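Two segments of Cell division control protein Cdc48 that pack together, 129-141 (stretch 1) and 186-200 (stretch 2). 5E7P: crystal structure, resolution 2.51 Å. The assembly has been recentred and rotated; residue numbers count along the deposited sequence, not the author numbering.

Stretch 1 (129-141) TLRMALLGKVMTV
Stretch 2 186-200: PGTVSVQPNSVVSWG

Stretch 1 enters as the last turn of a helix that begins earlier in the chain and ends at 133; its axis passes 7.5 Å from that of strand 196-199 at 123°. Leu 130 (chi1 m, chi2 t) points toward this strand: its CB lies 3.7 Å from Val 197 CG1, and its CD1 sits over one face of the Trp 199 indole, 4.0 Å from the centroid of the five-membered ring, a CH-pi contact suited to a branched aliphatic tip. Arg 131 leaves sideways, but its long chain (t, t, p, chi4 -157°) carries the guanidinium to the backbone of stretch 2. NH1 donates to Ser 195 O at 2.7 Å, near the guanidinium plane, while Pro 193 O lies over one face. Ser 195 ends a type I turn that starts at Gln 192 and contains Pro 193.

Leu 134 leaves helical geometry (phi/psi -110/12) and opens a type II turn closed by Lys 137 N to Leu 134 O, 3.1 Å. Its CB packs 4.1 Å from Val 191 CG2 (Val 191 chi1 t). Leu 135 (-57/124; t, p) points its CB away, yet its CD1 returns to within 3.8 Å of Pro 193 CD. Gly 136, at 92/-17, takes a conformation in which a CB would jam against the preceding carbonyl; its N donates to Val 191 O at 2.7 Å. Val 191 N answers to Lys 137 O at 3.1 Å.

An antiparallel ladder follows. Val 138 faces Ser 190 as a non-hydrogen-bonded pair, CA to CA 4.3 Å, side chains on the face shared by Thr 140 and Thr 188. Met 139 pairs with Val 189 through Met 139 N to Val 189 O at 2.6 Å and Val 189 N to Met 139 O at 3.0 Å. Their side chains turn to the other face, Met 139 CB 3.9 Å from Val 189 CG2, an apolar pair suited to a buried site. Flexible Met 139 (m, m, t) reaches back, CE 3.8 Å from Val 191 CG2. Thr 188 OG1 donates weakly to Thr 140 OG1 at 3.4 Å. One water bridges Val 141 N (3.0 Å) and Gly 187 O (2.6 Å).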

ATOM      1  N   THR A 129       1.900  17.153  11.446  1.00 48.42           N
ATOM      2  CA  THR A 129       0.935  17.863  10.617  1.00 46.02           C
ATOM      3  C   THR A 129       1.426  17.934   9.175  1.00 43.31           C
ATOM      4  O   THR A 129       0.647  17.751   8.238  1.00 42.60           O
ATOM      5  CB  THR A 129       0.685  19.286  11.150  1.00 48.31           C
ATOM      6  OG1 THR A 129       0.135  19.209  12.471  1.00 50.23           O
ATOM      7  CG2 THR A 129      -0.278  20.039  10.250  1.00 47.34           C
ATOM      8  N   LEU A 130       2.721  18.198   9.008  1.00 40.84           N
ATOM      9  CA  LEU A 130       3.345  18.231   7.688  1.00 40.89           C
ATOM     10  C   LEU A 130       3.159  16.910   6.951  1.00 41.51           C
ATOM     11  O   LEU A 130       2.798  16.890   5.773  1.00 43.21           O
ATOM     12  CB  LEU A 130       4.841  18.539   7.797  1.00 40.80           C
ATOM     13  CG  LEU A 130       5.271  19.979   8.085  1.00 41.82           C
ATOM     14  CD1 LEU A 130       6.785  20.066   8.222  1.00 41.47           C
ATOM     15  CD2 LEU A 130       4.773  20.920   6.999  1.00 40.89           C
ATOM     16  N   ARG A 131       3.410  15.809   7.652  1.00 40.00           N
ATOM     17  CA  ARG A 131       3.301  14.482   7.062  1.00 38.43           C
ATOM     18  C   ARG A 131       1.857  14.163   6.690  1.00 37.70           C
ATOM     19  O   ARG A 131       1.591  13.581   5.639  1.00 36.46           O
ATOM     20  CB  ARG A 131       3.849  13.430   8.025  1.00 36.94           C
ATOM     21  CG  ARG A 131       3.755  12.008   7.518  1.00 36.07           C
ATOM     22  CD  ARG A 131       4.422  11.058   8.495  1.00 37.79           C
ATOM     23  NE  ARG A 131       3.917  11.228   9.857  1.00 37.98           N
ATOM     24  CZ  ARG A 131       4.583  10.867  10.949  1.00 39.96           C
ATOM     25  NH1 ARG A 131       5.790  10.323  10.843  1.00 41.38           N
ATOM     26  NH2 ARG A 131       4.051  11.058  12.148  1.00 40.08           N
ATOM     27  N   MET A 132       0.930  14.554   7.554  1.00 38.22           N
ATOM     28  CA  MET A 132      -0.490  14.361   7.293  1.00 39.27           C
ATOM     29  C   MET A 132      -0.941  15.126   6.047  1.00 40.77           C
ATOM     30  O   MET A 132      -1.683  14.601   5.215  1.00 40.01           O
ATOM     31  CB  MET A 132      -1.314  14.813   8.499  1.00 40.16           C
ATOM     32  CG  MET A 132      -2.816  14.666   8.318  1.00 40.71           C
ATOM     33  SD  MET A 132      -3.741  15.397   9.681  1.00 65.23           S
ATOM     34  CE  MET A 132      -3.034  14.522  11.075  1.00 67.86           C
ATOM     35  N   ALA A 133      -0.484  16.367   5.927  1.00 42.97           N
ATOM     36  CA  ALA A 133      -0.896  17.237   4.833  1.00 44.97           C
ATOM     37  C   ALA A 133      -0.286  16.828   3.493  1.00 46.07           C
ATOM     38  O   ALA A 133      -0.861  17.091   2.438  1.00 46.70           O
ATOM     39  CB  ALA A 133      -0.548  18.687   5.157  1.00 45.57           C
ATOM     40  N   LEU A 134       0.878  16.189   3.539  1.00 46.24           N
ATOM     41  CA  LEU A 134       1.595  15.825   2.319  1.00 44.99           C
ATOM     42  C   LEU A 134       1.605  14.321   2.077  1.00 41.15           C
ATOM     43  O   LEU A 134       2.346  13.829   1.227  1.00 40.27           O
ATOM     44  CB  LEU A 134       3.032  16.347   2.367  1.00 45.74           C
ATOM     45  CG  LEU A 134       3.197  17.866   2.375  1.00 48.14           C
ATOM     46  CD1 LEU A 134       4.659  18.245   2.567  1.00 49.13           C
ATOM     47  CD2 LEU A 134       2.646  18.470   1.093  1.00 47.95           C
ATOM     48  N   LEU A 135       0.776  13.598   2.824  1.00 37.50           N
ATOM     49  CA  LEU A 135       0.742  12.142   2.744  1.00 37.72           C
ATOM     50  C   LEU A 135       0.450  11.654   1.326  1.00 38.40           C
ATOM     51  O   LEU A 135      -0.551  12.039   0.722  1.00 39.82           O
ATOM     52  CB  LEU A 135      -0.295  11.583   3.720  1.00 37.87           C
ATOM     53  CG  LEU A 135      -0.221  10.088   4.036  1.00 38.71           C
ATOM     54  CD1 LEU A 135       1.116   9.737   4.680  1.00 38.40           C
ATOM     55  CD2 LEU A 135      -1.374   9.681   4.945  1.00 39.50           C
ATOM     56  N   GLY A 136       1.340  10.819   0.799  1.00 36.05           N
ATOM     57  CA  GLY A 136       1.147  10.217  -0.509  1.00 34.55           C
ATOM     58  C   GLY A 136       1.743  10.996  -1.668  1.00 36.24           C
ATOM     59  O   GLY A 136       1.920  10.452  -2.756  1.00 37.90           O
ATOM     60  N   LYS A 137       2.055  12.268  -1.444  1.00 36.97           N
ATOM     61  CA  LYS A 137       2.565  13.122  -2.513  1.00 39.75           C
ATOM     62  C   LYS A 137       4.045  12.879  -2.807  1.00 39.12           C
ATOM     63  O   LYS A 137       4.811  12.512  -1.915  1.00 38.47           O
ATOM     64  CB  LYS A 137       2.317  14.597  -2.190  1.00 44.00           C
ATOM     65  CG  LYS A 137       0.845  14.949  -2.074  1.00 49.51           C
ATOM     66  CD  LYS A 137       0.621  16.451  -2.083  1.00 55.06           C
ATOM     67  CE  LYS A 137      -0.866  16.778  -2.103  1.00 57.69           C
ATOM     68  NZ  LYS A 137      -1.113  18.242  -2.218  1.00 60.28           N
ATOM     69  N   VAL A 138       4.437  13.082  -4.063  1.00 38.39           N
ATOM     70  CA  VAL A 138       5.825  12.893  -4.479  1.00 37.08           C
ATOM     71  C   VAL A 138       6.667  14.149  -4.271  1.00 39.62           C
ATOM     72  O   VAL A 138       6.208  15.269  -4.498  1.00 41.66           O
ATOM     73  CB  VAL A 138       5.939  12.441  -5.951  1.00 34.56           C
ATOM     74  CG1 VAL A 138       5.433  11.018  -6.114  1.00 33.76           C
ATOM     75  CG2 VAL A 138       5.185  13.393  -6.862  1.00 34.95           C
ATOM     76  N   MET A 139       7.906  13.948  -3.837  1.00 39.29           N
ATOM     77  CA  MET A 139       8.804  15.051  -3.533  1.00 39.93           C
ATOM     78  C   MET A 139      10.106  14.912  -4.307  1.00 40.19           C
ATOM     79  O   MET A 139      10.579  13.803  -4.557  1.00 39.40           O
ATOM     80  CB  MET A 139       9.102  15.096  -2.031  1.00 38.78           C
ATOM     81  CG  MET A 139       7.871  15.184  -1.143  1.00 36.77           C
ATOM     82  SD  MET A 139       7.023  16.769  -1.273  1.00 57.69           S
ATOM     83  CE  MET A 139       5.443  16.367  -0.532  1.00124.75           C
ATOM     84  N   THR A 140      10.676  16.050  -4.687  1.00 40.14           N
ATOM     85  CA  THR A 140      11.978  16.098  -5.333  1.00 38.80           C
ATOM     86  C   THR A 140      12.689  17.335  -4.804  1.00 39.39           C
ATOM     87  O   THR A 140      12.053  18.364  -4.578  1.00 38.13           O
ATOM     88  CB  THR A 140      11.850  16.198  -6.868  1.00 38.37           C
ATOM     89  OG1 THR A 140      10.967  15.179  -7.348  1.00 36.50           O
ATOM     90  CG2 THR A 140      13.211  16.037  -7.532  1.00 38.12           C
ATOM     91  N   VAL A 141      13.998  17.236  -4.592  1.00 40.69           N
ATOM     92  CA  VAL A 141      14.762  18.361  -4.058  1.00 44.17           C
ATOM     93  C   VAL A 141      14.645  19.584  -4.965  1.00 45.47           C
ATOM     94  O   VAL A 141      14.847  19.489  -6.177  1.00 43.60           O
ATOM     95  CB  VAL A 141      16.247  17.998  -3.851  1.00 46.40           C
ATOM     96  CG1 VAL A 141      17.063  19.241  -3.523  1.00 48.49           C
ATOM     97  CG2 VAL A 141      16.386  16.958  -2.752  1.00 45.72           C
ATOM     98  N   PRO A 186      17.946   9.716  -1.970  1.00 47.95           N
ATOM     99  CA  PRO A 186      18.042  10.727  -3.030  1.00 50.46           C
ATOM    100  C   PRO A 186      17.177  10.395  -4.242  1.00 49.58           C
ATOM    101  O   PRO A 186      16.892   9.225  -4.499  1.00 47.85           O
ATOM    102  CB  PRO A 186      19.522  10.681  -3.422  1.00 51.07           C
ATOM    103  CG  PRO A 186      20.214  10.197  -2.203  1.00 51.41           C
ATOM    104  CD  PRO A 186      19.273   9.212  -1.573  1.00 49.39           C
ATOM    105  N   GLY A 187      16.768  11.425  -4.977  1.00 51.17           N
ATOM    106  CA  GLY A 187      15.951  11.241  -6.162  1.00 50.87           C
ATOM    107  C   GLY A 187      14.527  11.720  -5.966  1.00 49.45           C
ATOM    108  O   GLY A 187      14.294  12.885  -5.646  1.00 51.30           O
ATOM    109  N   THR A 188      13.572  10.818  -6.164  1.00 46.42           N
ATOM    110  CA  THR A 188      12.162  11.150  -5.998  1.00 44.03           C
ATOM    111  C   THR A 188      11.500  10.225  -4.983  1.00 42.53           C
ATOM    112  O   THR A 188      11.592   9.000  -5.087  1.00 43.66           O
ATOM    113  CB  THR A 188      11.402  11.084  -7.333  1.00 42.58           C
ATOM    114  OG1 THR A 188      11.913  12.083  -8.220  1.00 44.28           O
ATOM    115  CG2 THR A 188       9.919  11.332  -7.112  1.00 41.55           C
ATOM    116  N   VAL A 189      10.836  10.820  -3.999  1.00 39.10           N
ATOM    117  CA  VAL A 189      10.245  10.057  -2.909  1.00 34.38           C
ATOM    118  C   VAL A 189       8.790  10.439  -2.670  1.00 32.35           C
ATOM    119  O   VAL A 189       8.342  11.510  -3.073  1.00 31.26           O
ATOM    120  CB  VAL A 189      11.019  10.273  -1.596  1.00 34.18           C
ATOM    121  CG1 VAL A 189      12.456   9.796  -1.732  1.00 33.68           C
ATOM    122  CG2 VAL A 189      10.977  11.735  -1.197  1.00 35.76           C
ATOM    123  N   SER A 190       8.056   9.550  -2.011  1.00 32.33           N
ATOM    124  CA  SER A 190       6.673   9.817  -1.646  1.00 34.29           C
ATOM    125  C   SER A 190       6.540   9.831  -0.128  1.00 35.78           C
ATOM    126  O   SER A 190       7.189   9.047   0.563  1.00 37.22           O
ATOM    127  CB  SER A 190       5.751   8.753  -2.239  1.00 33.80           C
ATOM    128  OG  SER A 190       6.109   7.465  -1.768  1.00 32.99           O
ATOM    129  N   VAL A 191       5.700  10.722   0.389  1.00 33.80           N
ATOM    130  CA  VAL A 191       5.492  10.810   1.831  1.00 31.32           C
ATOM    131  C   VAL A 191       4.606   9.672   2.329  1.00 30.11           C
ATOM    132  O   VAL A 191       3.443   9.553   1.941  1.00 30.99           O
ATOM    133  CB  VAL A 191       4.884  12.162   2.244  1.00 29.11           C
ATOM    134  CG1 VAL A 191       4.712  12.225   3.752  1.00 25.15           C
ATOM    135  CG2 VAL A 191       5.755  13.312   1.751  1.00 28.34           C
ATOM    136  N   GLN A 192       5.175   8.837   3.187  1.00 28.07           N
ATOM    137  CA  GLN A 192       4.480   7.683   3.736  1.00 26.01           C
ATOM    138  C   GLN A 192       4.264   7.876   5.240  1.00 28.91           C
ATOM    139  O   GLN A 192       4.868   8.763   5.842  1.00 33.47           O
ATOM    140  CB  GLN A 192       5.297   6.418   3.462  1.00 23.35           C
ATOM    141  CG  GLN A 192       5.509   6.138   1.989  1.00 23.91           C
ATOM    142  CD  GLN A 192       4.203   5.889   1.254  1.00 23.37           C
ATOM    143  OE1 GLN A 192       3.306   5.226   1.775  1.00 23.76           O
ATOM    144  NE2 GLN A 192       4.089   6.424   0.041  1.00 21.67           N
ATOM    145  N   PRO A 193       3.384   7.065   5.850  1.00 26.72           N
ATOM    146  CA  PRO A 193       3.200   7.166   7.302  1.00 26.48           C
ATOM    147  C   PRO A 193       4.487   6.902   8.090  1.00 30.45           C
ATOM    148  O   PRO A 193       4.653   7.447   9.178  1.00 31.19           O
ATOM    149  CB  PRO A 193       2.176   6.074   7.593  1.00 22.93           C
ATOM    150  CG  PRO A 193       1.393   5.958   6.331  1.00 23.41           C
ATOM    151  CD  PRO A 193       2.377   6.188   5.226  1.00 24.56           C
ATOM    152  N   ASN A 194       5.379   6.079   7.548  1.00 32.84           N
ATOM    153  CA  ASN A 194       6.658   5.806   8.201  1.00 31.98           C
ATOM    154  C   ASN A 194       7.753   6.786   7.781  1.00 30.81           C
ATOM    155  O   ASN A 194       8.930   6.578   8.067  1.00 31.48           O
ATOM    156  CB  ASN A 194       7.105   4.358   7.956  1.00 31.08           C
ATOM    157  CG  ASN A 194       7.224   4.020   6.481  1.00 29.73           C
ATOM    158  OD1 ASN A 194       7.093   4.888   5.622  1.00 30.79           O
ATOM    159  ND2 ASN A 194       7.481   2.752   6.184  1.00 27.48           N
ATOM    160  N   SER A 195       7.360   7.851   7.093  1.00 29.81           N
ATOM    161  CA  SER A 195       8.294   8.907   6.736  1.00 31.13           C
ATOM    162  C   SER A 195       8.321   9.946   7.841  1.00 31.08           C
ATOM    163  O   SER A 195       7.425   9.990   8.682  1.00 32.89           O
ATOM    164  CB  SER A 195       7.882   9.574   5.421  1.00 33.18           C
ATOM    165  OG  SER A 195       7.930   8.659   4.340  1.00 32.65           O
ATOM    166  N   VAL A 196       9.356  10.777   7.843  1.00 29.36           N
ATOM    167  CA  VAL A 196       9.381  11.944   8.712  1.00 29.13           C
ATOM    168  C   VAL A 196       9.535  13.204   7.865  1.00 33.05           C
ATOM    169  O   VAL A 196      10.377  13.264   6.972  1.00 36.03           O
ATOM    170  CB  VAL A 196      10.493  11.848   9.790  1.00 53.08           C
ATOM    171  CG1 VAL A 196      11.859  11.606   9.158  1.00 53.55           C
ATOM    172  CG2 VAL A 196      10.509  13.099  10.659  1.00 54.71           C
ATOM    173  N   VAL A 197       8.697  14.200   8.125  1.00 35.60           N
ATOM    174  CA  VAL A 197       8.768  15.457   7.391  1.00 40.55           C
ATOM    175  C   VAL A 197       9.069  16.599   8.350  1.00 47.81           C
ATOM    176  O   VAL A 197       8.205  17.010   9.121  1.00 50.72           O
ATOM    177  CB  VAL A 197       7.457  15.748   6.640  1.00 37.74           C
ATOM    178  CG1 VAL A 197       7.597  17.006   5.799  1.00 38.43           C
ATOM    179  CG2 VAL A 197       7.074  14.563   5.770  1.00 35.10           C
ATOM    180  N   SER A 198      10.297  17.106   8.297  1.00 51.05           N
ATOM    181  CA  SER A 198      10.758  18.096   9.267  1.00 55.07           C
ATOM    182  C   SER A 198      11.252  19.383   8.612  1.00 59.52           C
ATOM    183  O   SER A 198      11.593  19.402   7.429  1.00 59.58           O
ATOM    184  CB  SER A 198      11.859  17.500  10.146  1.00 54.90           C
ATOM    185  OG  SER A 198      12.884  16.927   9.353  1.00 54.64           O
ATOM    186  N   TRP A 199      11.294  20.454   9.399  1.00 63.12           N
ATOM    187  CA  TRP A 199      11.697  21.762   8.899  1.00 67.10           C
ATOM    188  C   TRP A 199      13.197  21.845   8.653  1.00 74.94           C
ATOM    189  O   TRP A 199      13.970  21.059   9.199  1.00 72.62           O
ATOM    190  CB  TRP A 199      11.264  22.868   9.866  1.00 64.18           C
ATOM    191  CG  TRP A 199       9.784  23.070   9.906  1.00 59.76           C
ATOM    192  CD1 TRP A 199       8.935  22.729  10.918  1.00 58.14           C
ATOM    193  CD2 TRP A 199       8.972  23.650   8.879  1.00 57.90           C
ATOM    194  NE1 TRP A 199       7.644  23.066  10.587  1.00 57.74           N
ATOM    195  CE2 TRP A 199       7.640  23.631   9.338  1.00 57.50           C
ATOM    196  CE3 TRP A 199       9.243  24.181   7.615  1.00 57.66           C
ATOM    197  CZ2 TRP A 199       6.582  24.127   8.579  1.00 56.60           C
ATOM    198  CZ3 TRP A 199       8.191  24.673   6.863  1.00 58.04           C
ATOM    199  CH2 TRP A 199       6.877  24.643   7.348  1.00 57.51           C
ATOM    200  N   GLY A 200      13.595  22.805   7.824  1.00 85.43           N
ATOM    201  CA  GLY A 200      14.996  23.028   7.523  1.00 93.67           C
ATOM    202  C   GLY A 200      15.730  23.602   8.715  1.00100.97           C
ATOM    203  O   GLY A 200      15.417  24.698   9.178  1.00102.16           O
TER
HETATM  204  O   HOH W   1      15.796  14.921  -5.201  1.00 48.04           O